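PDB 3R5G: CyaB from Pseudomonas aeruginosa, which probably converts ATP into cyclic AMP, this chain being the cyclase catalytic domain of a longer, membrane-anchored protein. Local coordinates for residues Thr5-Asp16 / Ile110-Val121; Asp55-Phe65 / Tyr132-Asn140. All coordinates share one frame; numbering follows the deposited sequence.

Contact 1: residues Thr5-Asp16 / Ile110-Val121; sequences TQRKKLTVFFSD and IRMGINTGYCTV
D16 OD2 accepts from two nitrogens of R111, NH1 at 3.0 Å and NE at the same length, while NE also reaches D16 OD1 at 3.0 Å. The guanidinium thus takes the carboxylate side-on, NH1 lying on the syn lone pair of OD2. Both side chains leave an antiparallel hydrogen-bonded pair on one face, each with CG between its backbone N and carbonyl carbon (R111 chi1 70°), which brings their charged ends together. R18 also pairs with D16 OD1, and R111 NH2 is held by S149 O.

The ladder is unbroken from D16–R111 to Q6–V121. At the non-hydrogen-bonded pair T11–T116, on the opposite face of the sheet from D16 and R111, T11 OG1 and T116 OG1 are hydrogen-bonded at 2.8 Å, and T116 OG1 also bonds to T160 OG1; T11 CG2 presses tightly on I114 CG2 at 3.3 Å. Further along the T11–T116 face, M112 SD lies 4.7 Å from the F13 ring centre, at the ring edge: a Met-aromatic contact.

At G117 the partner strand turns a corner, its angle to 6-16 changing from 172° to 129°. Beyond it the CB of K9 sits over the Y118 ring, 4.1 Å from its centre, a CH-pi contact, and the R7 guanidinium lies with one face on Y118 CB. On the sheet face that carries D16 and R111, L10 CD1 meets C119 CB at 3.7 Å.

Strand 6-18 is flanked by 61-66 as well as 109-116; helix 74-100 packs on T11 and F13, helix 137-148 covers V12, F14 and C119, and strand 129-135 covers L10 and V121.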
loop_
_atom_site.group_PDB
_atom_site.type_symbol
_atom_site.label_atom_id
_atom_site.label_comp_id
_atom_site.label_asym_id
_atom_site.label_seq_id
_atom_site.Cartn_x
_atom_site.Cartn_y
_atom_site.Cartn_z
ATOM N N THR A 5 -4.755 -11.351 -18.435
ATOM C CA THR A 5 -4.146 -9.979 -18.269
ATOM C C THR A 5 -4.074 -9.029 -19.503
ATOM O O THR A 5 -3.546 -9.392 -20.557
ATOM C CB THR A 5 -2.694 -10.163 -17.682
ATOM O OG1 THR A 5 -2.765 -11.059 -16.569
ATOM C CG2 THR A 5 -2.108 -8.802 -17.253
ATOM N N GLN A 6 -4.509 -7.749 -19.352
ATOM C CA GLN A 6 -4.493 -6.776 -20.463
ATOM C C GLN A 6 -3.912 -5.418 -20.090
ATOM O O GLN A 6 -3.789 -5.165 -18.910
ATOM C CB GLN A 6 -5.892 -6.502 -20.994
ATOM C CG GLN A 6 -7.006 -6.884 -20.114
ATOM C CD GLN A 6 -8.101 -7.635 -20.912
ATOM O OE1 GLN A 6 -7.971 -8.829 -21.184
ATOM N NE2 GLN A 6 -9.169 -6.934 -21.279
ATOM N N ARG A 7 -3.542 -4.626 -21.078
ATOM C CA ARG A 7 -3.048 -3.235 -20.878
ATOM C C ARG A 7 -4.188 -2.355 -21.293
ATOM O O ARG A 7 -4.657 -2.484 -22.408
ATOM C CB ARG A 7 -1.867 -2.942 -21.786
ATOM C CG ARG A 7 -1.095 -1.714 -21.374
ATOM C CD ARG A 7 0.399 -2.016 -21.219
ATOM N NE ARG A 7 1.147 -0.773 -21.058
ATOM C CZ ARG A 7 1.052 0.249 -21.905
ATOM N NH1 ARG A 7 0.250 0.148 -22.960
ATOM N NH2 ARG A 7 1.757 1.379 -21.700
ATOM N N LYS A 8 -4.661 -1.462 -20.404
ATOM C CA LYS A 8 -5.880 -0.694 -20.686
ATOM C C LYS A 8 -5.729 0.718 -20.085
ATOM O O LYS A 8 -5.039 0.827 -19.061
ATOM C CB LYS A 8 -7.073 -1.372 -20.036
ATOM C CG LYS A 8 -7.438 -2.679 -20.747
ATOM C CD LYS A 8 -8.448 -3.430 -19.851
ATOM C CE LYS A 8 -9.829 -2.856 -20.023
ATOM N NZ LYS A 8 -10.751 -4.051 -20.204
ATOM N N LYS A 9 -6.395 1.699 -20.695
ATOM C CA LYS A 9 -6.360 3.123 -20.146
ATOM C C LYS A 9 -7.374 3.108 -18.995
ATOM O O LYS A 9 -8.558 2.824 -19.198
ATOM C CB LYS A 9 -6.791 4.079 -21.210
ATOM C CG LYS A 9 -6.638 5.553 -20.611
ATOM C CD LYS A 9 -6.782 6.524 -21.719
ATOM C CE LYS A 9 -5.494 6.793 -22.437
ATOM N NZ LYS A 9 -5.778 7.970 -23.351
ATOM N N LEU A 10 -6.913 3.399 -17.787
ATOM C CA LEU A 10 -7.730 3.465 -16.599
ATOM C C LEU A 10 -7.555 4.827 -15.938
ATOM O O LEU A 10 -6.536 5.450 -16.102
ATOM C CB LEU A 10 -7.323 2.415 -15.610
ATOM C CG LEU A 10 -7.209 0.965 -16.081
ATOM C CD1 LEU A 10 -6.806 0.102 -14.902
ATOM C CD2 LEU A 10 -8.525 0.512 -16.562
ATOM N N THR A 11 -8.578 5.227 -15.167
ATOM C CA THR A 11 -8.379 6.284 -14.132
ATOM C C THR A 11 -8.307 5.541 -12.821
ATOM O O THR A 11 -9.199 4.744 -12.446
ATOM C CB THR A 11 -9.450 7.362 -14.237
ATOM O OG1 THR A 11 -9.321 8.058 -15.469
ATOM C CG2 THR A 11 -9.229 8.442 -13.081
ATOM N N VAL A 12 -7.275 5.852 -12.066
ATOM C CA VAL A 12 -6.945 5.181 -10.810
ATOM C C VAL A 12 -6.988 6.144 -9.634
ATOM O O VAL A 12 -6.480 7.277 -9.772
ATOM C CB VAL A 12 -5.500 4.528 -10.826
ATOM C CG1 VAL A 12 -5.162 3.877 -9.525
ATOM C CG2 VAL A 12 -5.370 3.599 -12.067
ATOM N N PHE A 13 -7.680 5.778 -8.554
ATOM C CA PHE A 13 -7.973 6.647 -7.418
ATOM C C PHE A 13 -7.411 5.977 -6.174
ATOM O O PHE A 13 -7.614 4.756 -5.945
ATOM C CB PHE A 13 -9.534 6.693 -7.320
ATOM C CG PHE A 13 -10.008 7.263 -6.052
ATOM C CD1 PHE A 13 -10.406 8.628 -6.026
ATOM C CD2 PHE A 13 -10.079 6.501 -4.855
ATOM C CE1 PHE A 13 -10.908 9.175 -4.842
ATOM C CE2 PHE A 13 -10.581 7.100 -3.616
ATOM C CZ PHE A 13 -10.991 8.436 -3.614
ATOM N N PHE A 14 -6.680 6.774 -5.369
ATOM C CA PHE A 14 -6.309 6.384 -4.057
ATOM C C PHE A 14 -6.735 7.385 -3.046
ATOM O O PHE A 14 -6.649 8.596 -3.318
ATOM C CB PHE A 14 -4.746 6.255 -3.888
ATOM C CG PHE A 14 -4.141 5.027 -4.544
ATOM C CD1 PHE A 14 -3.842 5.021 -5.853
ATOM C CD2 PHE A 14 -3.956 3.842 -3.796
ATOM C CE1 PHE A 14 -3.212 3.917 -6.450
ATOM C CE2 PHE A 14 -3.457 2.689 -4.428
ATOM C CZ PHE A 14 -3.010 2.765 -5.742
ATOM N N SER A 15 -7.103 6.941 -1.875
ATOM C CA SER A 15 -7.373 7.897 -0.782
ATOM C C SER A 15 -6.916 7.370 0.539
ATOM O O SER A 15 -6.741 6.173 0.709
ATOM C CB SER A 15 -8.842 8.213 -0.686
ATOM O OG SER A 15 -9.616 7.026 -0.300
ATOM N N ASP A 16 -6.715 8.269 1.505
ATOM C CA ASP A 16 -6.570 7.810 2.870
ATOM C C ASP A 16 -7.119 8.874 3.811
ATOM O O ASP A 16 -7.508 9.988 3.353
ATOM C CB ASP A 16 -5.100 7.476 3.225
ATOM C CG ASP A 16 -4.194 8.680 3.273
ATOM O OD1 ASP A 16 -4.449 9.649 3.973
ATOM O OD2 ASP A 16 -3.186 8.650 2.541
ATOM N N ILE A 110 -10.098 13.402 4.609
ATOM C CA ILE A 110 -9.712 12.559 3.489
ATOM C C ILE A 110 -8.780 13.319 2.591
ATOM O O ILE A 110 -8.891 14.539 2.436
ATOM C CB ILE A 110 -11.010 12.059 2.723
ATOM C CG1 ILE A 110 -10.619 10.989 1.693
ATOM C CG2 ILE A 110 -11.869 13.316 2.177
ATOM C CD1 ILE A 110 -11.937 10.479 1.097
ATOM N N ARG A 111 -7.829 12.592 2.029
ATOM C CA ARG A 111 -7.062 13.101 0.894
ATOM C C ARG A 111 -7.028 12.085 -0.209
ATOM O O ARG A 111 -7.124 10.874 0.043
ATOM C CB ARG A 111 -5.670 13.504 1.325
ATOM C CG ARG A 111 -4.851 12.351 1.676
ATOM C CD ARG A 111 -3.501 12.847 2.154
ATOM N NE ARG A 111 -2.741 11.645 2.515
ATOM C CZ ARG A 111 -1.419 11.590 2.529
ATOM N NH1 ARG A 111 -0.821 10.429 2.799
ATOM N NH2 ARG A 111 -0.708 12.674 2.248
ATOM N N MET A 112 -6.860 12.590 -1.428
ATOM C CA MET A 112 -7.010 11.764 -2.624
ATOM C C MET A 112 -6.039 12.097 -3.713
ATOM O O MET A 112 -5.733 13.300 -3.885
ATOM C CB MET A 112 -8.448 11.975 -3.204
ATOM C CG MET A 112 -9.474 11.651 -2.125
ATOM S SD MET A 112 -11.158 12.007 -2.763
ATOM C CE MET A 112 -11.619 13.037 -1.513
ATOM N N GLY A 113 -5.650 11.081 -4.489
ATOM C CA GLY A 113 -4.799 11.253 -5.643
ATOM C C GLY A 113 -5.428 10.516 -6.820
ATOM O O GLY A 113 -5.889 9.377 -6.559
ATOM N N ILE A 114 -5.413 11.060 -8.023
ATOM C CA ILE A 114 -6.094 10.422 -9.174
ATOM C C ILE A 114 -5.186 10.610 -10.343
ATOM O O ILE A 114 -4.725 11.754 -10.589
ATOM C CB ILE A 114 -7.489 11.035 -9.380
ATOM C CG1 ILE A 114 -8.279 10.886 -8.100
ATOM C CG2 ILE A 114 -8.148 10.356 -10.574
ATOM C CD1 ILE A 114 -9.692 11.600 -8.193
ATOM N N ASN A 115 -4.987 9.564 -11.149
ATOM C CA ASN A 115 -4.225 9.693 -12.360
ATOM C C ASN A 115 -4.877 8.852 -13.406
ATOM O O ASN A 115 -5.527 7.838 -13.082
ATOM C CB ASN A 115 -2.783 9.187 -12.088
ATOM C CG ASN A 115 -1.908 9.165 -13.344
ATOM O OD1 ASN A 115 -1.842 10.168 -14.080
ATOM N ND2 ASN A 115 -1.309 8.018 -13.632
ATOM N N THR A 116 -4.682 9.122 -14.660
ATOM C CA THR A 116 -5.223 8.367 -15.789
ATOM C C THR A 116 -4.070 7.985 -16.706
ATOM O O THR A 116 -3.184 8.762 -16.958
ATOM C CB THR A 116 -6.130 9.265 -16.577
ATOM O OG1 THR A 116 -7.180 9.773 -15.744
ATOM C CG2 THR A 116 -6.748 8.565 -17.876
ATOM N N GLY A 117 -4.042 6.738 -17.124
ATOM C CA GLY A 117 -3.009 6.265 -18.093
ATOM C C GLY A 117 -3.124 4.761 -18.239
ATOM O O GLY A 117 -4.013 4.106 -17.658
ATOM N N TYR A 118 -2.263 4.224 -19.140
ATOM C CA TYR A 118 -2.315 2.781 -19.388
ATOM C C TYR A 118 -1.758 1.996 -18.293
ATOM O O TYR A 118 -0.662 2.247 -17.787
ATOM C CB TYR A 118 -1.535 2.506 -20.731
ATOM C CG TYR A 118 -2.381 2.949 -21.914
ATOM C CD1 TYR A 118 -3.368 2.088 -22.505
ATOM C CD2 TYR A 118 -2.235 4.192 -22.488
ATOM C CE1 TYR A 118 -4.196 2.515 -23.575
ATOM C CE2 TYR A 118 -3.016 4.567 -23.567
ATOM C CZ TYR A 118 -3.995 3.739 -24.086
ATOM O OH TYR A 118 -4.777 4.174 -25.175
ATOM N N CYS A 119 -2.520 0.979 -17.869
ATOM C CA CYS A 119 -2.185 0.111 -16.752
ATOM C C CYS A 119 -2.319 -1.345 -17.152
ATOM O O CYS A 119 -3.004 -1.611 -18.084
ATOM C CB CYS A 119 -3.176 0.323 -15.577
ATOM S SG CYS A 119 -3.139 2.004 -14.885
ATOM N N THR A 120 -1.659 -2.242 -16.446
ATOM C CA THR A 120 -1.827 -3.705 -16.698
ATOM C C THR A 120 -2.804 -4.238 -15.684
ATOM O O THR A 120 -2.650 -4.081 -14.432
ATOM C CB THR A 120 -0.484 -4.422 -16.559
ATOM O OG1 THR A 120 0.469 -3.820 -17.438
ATOM C CG2 THR A 120 -0.649 -5.935 -16.741
ATOM N N VAL A 121 -3.838 -4.943 -16.175
ATOM C CA VAL A 121 -4.885 -5.476 -15.275
ATOM C C VAL A 121 -5.005 -6.987 -15.408
ATOM O O VAL A 121 -4.955 -7.490 -16.516
ATOM C CB VAL A 121 -6.352 -5.040 -15.606
ATOM C CG1 VAL A 121 -7.288 -5.122 -14.300
ATOM C CG2 VAL A 121 -6.333 -3.733 -16.320
HETATM O O HOH W 1 1.850 2.715 -19.217
#

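Contact 2: residues Asp55-Phe65 / Tyr132-Asn140; sequences DKFVGDCVMVF and YTIIGREVN
Y132 sets its ring atom CE2 near the plane of the F65 ring, at its edge, 4.3 Å from F65 CZ. The two segments are a beta hairpin, 55-65, closed by a type II' turn from V58 to C61, and a strand-to-helix passage, 132-140; both belong to the nucleotide-cyclase fold, and strands 61-65 and 132-135 run almost at right angles (88°). D68 binds the Y132 hydroxyl.

T133 comes next. Its OG1, turned opposite its backbone N (chi1 -178°), donates to D55 OD2; the modelled 2.5 Å is very short and its exact length doubtful. The other carboxylate oxygen, D55 OD1, is reached by K56 NZ at 2.7 Å, from above the carboxylate plane, and a water joins K56 NZ to T133 OG1. Lysine and hydroxyl thus approach different oxygens of the buried D55 carboxylate, while the water ties these two partners together.

I134 faces the hairpin: CG2 lies centrally over one face of the F65 ring, 3.8 Å from its centre, a CH-pi contact, while CD1 reaches F65 CD2 at 3.6 Å.

G136 occupies the N-cap position of the helix, its carbonyl O accepting from N140 N; R137 N and N140 ND2 hydrogen-bond to E25 and T21 of the second subunit. V139 points its CB toward the hairpin, where the extended M63 chain brings its methyl CE to 3.4 Å from I134 CG1, a tight fit, and to 4.2 Å from V139 CG1.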
loop_
_atom_site.group_PDB
_atom_site.type_symbol
_atom_site.label_atom_id
_atom_site.label_comp_id
_atom_site.label_asym_id
_atom_site.label_seq_id
_atom_site.Cartn_x
_atom_site.Cartn_y
_atom_site.Cartn_z
ATOM N N ASP A 55 -10.766 -1.981 -5.611
ATOM C CA ASP A 55 -9.674 -2.934 -5.735
ATOM C C ASP A 55 -9.406 -3.556 -4.424
ATOM O O ASP A 55 -9.448 -4.794 -4.276
ATOM C CB ASP A 55 -8.395 -2.307 -6.251
ATOM C CG ASP A 55 -7.299 -3.349 -6.431
ATOM O OD1 ASP A 55 -7.010 -4.114 -5.466
ATOM O OD2 ASP A 55 -6.716 -3.357 -7.521
ATOM N N LYS A 56 -9.117 -2.742 -3.445
ATOM C CA LYS A 56 -8.773 -3.250 -2.127
ATOM C C LYS A 56 -8.747 -2.080 -1.183
ATOM O O LYS A 56 -8.769 -0.840 -1.601
ATOM C CB LYS A 56 -7.397 -3.936 -2.091
ATOM C CG LYS A 56 -6.258 -2.932 -2.387
ATOM C CD LYS A 56 -4.865 -3.527 -2.293
ATOM C CE LYS A 56 -4.753 -4.835 -3.066
ATOM N NZ LYS A 56 -4.493 -4.539 -4.480
ATOM N N PHE A 57 -8.797 -2.462 0.074
ATOM C CA PHE A 57 -8.524 -1.583 1.147
ATOM C C PHE A 57 -7.234 -2.046 1.822
ATOM O O PHE A 57 -6.942 -3.288 1.987
ATOM C CB PHE A 57 -9.640 -1.548 2.197
ATOM C CG PHE A 57 -11.011 -1.370 1.637
ATOM C CD1 PHE A 57 -12.008 -2.262 1.987
ATOM C CD2 PHE A 57 -11.322 -0.352 0.748
ATOM C CE1 PHE A 57 -13.305 -2.095 1.454
ATOM C CE2 PHE A 57 -12.576 -0.151 0.250
ATOM C CZ PHE A 57 -13.621 -1.048 0.619
ATOM N N VAL A 58 -6.427 -1.073 2.210
ATOM C CA VAL A 58 -5.229 -1.334 3.002
ATOM C C VAL A 58 -5.341 -0.464 4.236
ATOM O O VAL A 58 -5.016 0.730 4.191
ATOM C CB VAL A 58 -3.953 -1.065 2.237
ATOM C CG1 VAL A 58 -2.742 -1.433 3.108
ATOM C CG2 VAL A 58 -3.940 -1.901 0.924
ATOM N N GLY A 59 -5.798 -1.009 5.348
ATOM C CA GLY A 59 -6.236 -0.185 6.471
ATOM C C GLY A 59 -7.310 0.866 6.038
ATOM O O GLY A 59 -8.402 0.532 5.523
ATOM N N ASP A 60 -7.000 2.163 6.199
ATOM C CA ASP A 60 -7.940 3.222 5.784
ATOM C C ASP A 60 -7.689 3.654 4.355
ATOM O O ASP A 60 -8.471 4.460 3.851
ATOM C CB ASP A 60 -7.761 4.467 6.666
ATOM C CG ASP A 60 -6.297 4.967 6.688
ATOM O OD1 ASP A 60 -5.375 4.176 6.894
ATOM O OD2 ASP A 60 -6.012 6.159 6.438
ATOM N N CYS A 61 -6.640 3.114 3.729
ATOM C CA CYS A 61 -6.413 3.431 2.326
ATOM C C CYS A 61 -7.364 2.718 1.355
ATOM O O CYS A 61 -7.564 1.503 1.503
ATOM C CB CYS A 61 -5.003 3.035 1.970
ATOM S SG CYS A 61 -4.560 3.464 0.213
ATOM N N VAL A 62 -8.028 3.447 0.461
ATOM C CA VAL A 62 -8.957 2.888 -0.497
ATOM C C VAL A 62 -8.417 3.046 -1.917
ATOM O O VAL A 62 -7.912 4.100 -2.294
ATOM C CB VAL A 62 -10.241 3.676 -0.457
ATOM C CG1 VAL A 62 -11.217 3.389 -1.565
ATOM C CG2 VAL A 62 -10.969 3.515 0.899
ATOM N N MET A 63 -8.436 2.022 -2.765
ATOM C CA MET A 63 -7.981 2.043 -4.129
ATOM C C MET A 63 -9.169 1.656 -5.009
ATOM O O MET A 63 -9.806 0.614 -4.728
ATOM C CB MET A 63 -6.897 0.994 -4.228
ATOM C CG MET A 63 -6.307 0.905 -5.517
ATOM S SD MET A 63 -5.089 -0.510 -5.579
ATOM C CE MET A 63 -4.857 -0.485 -7.336
ATOM N N VAL A 64 -9.509 2.470 -5.984
ATOM C CA VAL A 64 -10.639 2.258 -6.906
ATOM C C VAL A 64 -10.137 2.531 -8.285
ATOM O O VAL A 64 -9.281 3.445 -8.457
ATOM C CB VAL A 64 -11.813 3.175 -6.566
ATOM C CG1 VAL A 64 -13.009 2.982 -7.562
ATOM C CG2 VAL A 64 -12.197 3.031 -5.056
ATOM N N PHE A 65 -10.553 1.765 -9.296
ATOM C CA PHE A 65 -10.211 2.148 -10.633
ATOM C C PHE A 65 -11.387 2.163 -11.573
ATOM O O PHE A 65 -12.408 1.467 -11.296
ATOM C CB PHE A 65 -9.023 1.346 -11.165
ATOM C CG PHE A 65 -9.268 -0.159 -11.178
ATOM C CD1 PHE A 65 -9.822 -0.776 -12.294
ATOM C CD2 PHE A 65 -8.836 -0.903 -10.136
ATOM C CE1 PHE A 65 -9.927 -2.243 -12.318
ATOM C CE2 PHE A 65 -8.932 -2.355 -10.117
ATOM C CZ PHE A 65 -9.526 -2.994 -11.218
ATOM N N TYR A 132 -7.793 -10.043 -8.583
ATOM C CA TYR A 132 -7.910 -9.285 -9.827
ATOM C C TYR A 132 -7.581 -7.837 -9.507
ATOM O O TYR A 132 -8.216 -7.256 -8.612
ATOM C CB TYR A 132 -9.415 -9.321 -10.208
ATOM C CG TYR A 132 -9.638 -8.768 -11.505
ATOM C CD1 TYR A 132 -9.387 -9.517 -12.675
ATOM C CD2 TYR A 132 -10.033 -7.439 -11.641
ATOM C CE1 TYR A 132 -9.591 -8.992 -13.916
ATOM C CE2 TYR A 132 -10.269 -6.907 -12.857
ATOM C CZ TYR A 132 -10.037 -7.639 -14.021
ATOM O OH TYR A 132 -10.235 -7.197 -15.283
ATOM N N THR A 133 -6.532 -7.288 -10.129
ATOM C CA THR A 133 -6.000 -5.965 -9.662
ATOM C C THR A 133 -5.161 -5.371 -10.773
ATOM O O THR A 133 -5.165 -5.862 -11.897
ATOM C CB THR A 133 -5.276 -6.121 -8.336
ATOM O OG1 THR A 133 -4.785 -4.847 -7.819
ATOM C CG2 THR A 133 -4.127 -7.131 -8.489
ATOM N N ILE A 134 -4.469 -4.242 -10.526
ATOM C CA ILE A 134 -3.768 -3.505 -11.575
ATOM C C ILE A 134 -2.402 -3.140 -11.045
ATOM O O ILE A 134 -2.190 -2.991 -9.799
ATOM C CB ILE A 134 -4.560 -2.176 -11.931
ATOM C CG1 ILE A 134 -4.855 -1.336 -10.654
ATOM C CG2 ILE A 134 -5.951 -2.600 -12.549
ATOM C CD1 ILE A 134 -5.464 0.140 -11.015
ATOM N N ILE A 135 -1.497 -3.019 -12.007
ATOM C CA ILE A 135 -0.118 -2.602 -11.712
ATOM C C ILE A 135 0.412 -1.694 -12.828
ATOM O O ILE A 135 -0.093 -1.677 -13.970
ATOM C CB ILE A 135 0.772 -3.857 -11.556
ATOM C CG1 ILE A 135 0.856 -4.634 -12.876
ATOM C CG2 ILE A 135 0.366 -4.733 -10.433
ATOM C CD1 ILE A 135 1.831 -5.938 -12.816
ATOM N N GLY A 136 1.498 -0.944 -12.551
ATOM C CA GLY A 136 2.131 -0.160 -13.568
ATOM C C GLY A 136 2.525 1.197 -13.016
ATOM O O GLY A 136 2.082 1.608 -11.881
ATOM N N ARG A 137 3.420 1.863 -13.724
ATOM C CA ARG A 137 3.822 3.238 -13.370
ATOM C C ARG A 137 2.665 4.200 -13.123
ATOM O O ARG A 137 2.761 5.067 -12.257
ATOM C CB ARG A 137 4.779 3.760 -14.447
ATOM C CG ARG A 137 5.391 5.087 -14.259
ATOM C CD ARG A 137 6.434 5.295 -15.441
ATOM N NE ARG A 137 5.848 5.612 -16.751
ATOM C CZ ARG A 137 6.331 6.556 -17.586
ATOM N NH1 ARG A 137 7.390 7.303 -17.240
ATOM N NH2 ARG A 137 5.746 6.784 -18.770
ATOM N N GLU A 138 1.587 4.055 -13.888
ATOM C CA GLU A 138 0.451 4.967 -13.823
ATOM C C GLU A 138 -0.361 4.680 -12.579
ATOM O O GLU A 138 -0.948 5.587 -11.959
ATOM C CB GLU A 138 -0.402 4.807 -15.077
ATOM C CG GLU A 138 0.304 5.198 -16.418
ATOM C CD GLU A 138 0.685 6.628 -16.618
ATOM O OE1 GLU A 138 0.396 7.505 -15.853
ATOM O OE2 GLU A 138 1.414 6.874 -17.619
ATOM N N VAL A 139 -0.340 3.428 -12.107
ATOM C CA VAL A 139 -0.916 3.142 -10.834
ATOM C C VAL A 139 -0.071 3.778 -9.686
ATOM O O VAL A 139 -0.603 4.398 -8.752
ATOM C CB VAL A 139 -1.016 1.607 -10.569
ATOM C CG1 VAL A 139 -1.642 1.325 -9.239
ATOM C CG2 VAL A 139 -1.695 0.887 -11.696
ATOM N N ASN A 140 1.245 3.641 -9.775
ATOM C CA ASN A 140 2.086 4.190 -8.749
ATOM C C ASN A 140 1.976 5.719 -8.756
ATOM O O ASN A 140 2.017 6.275 -7.653
ATOM C CB ASN A 140 3.545 3.866 -9.077
ATOM C CG ASN A 140 3.840 2.402 -8.919
ATOM O OD1 ASN A 140 2.958 1.610 -8.493
ATOM N ND2 ASN A 140 5.048 2.027 -9.245
HETATM O O HOH W 2 -8.322 -6.827 -5.914
HETATM O O HOH W 3 -2.748 -4.712 -6.192
#

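The centres of contacts 1 and 2 lie about 7 Å apart, and their segments alternate along the chain: 5-16, 55-65, 110-121, 132-140. Strands 6-18 and 61-66 are neighbours in the mixed central sheet, as are 118-124 and 129-135, so each contact takes one strand from each pair. Direct ties include the probable hydrogen bond F13 N to V64 O (2.8 Å), a second from N115 ND2 to E138 OE1, and V121 CG1 packed on I134 CG2. Both contacts also reach the second subunit, consistent with the family's dimeric catalytic arrangement, so this part of the sheet probably links the domain core to the subunit interface.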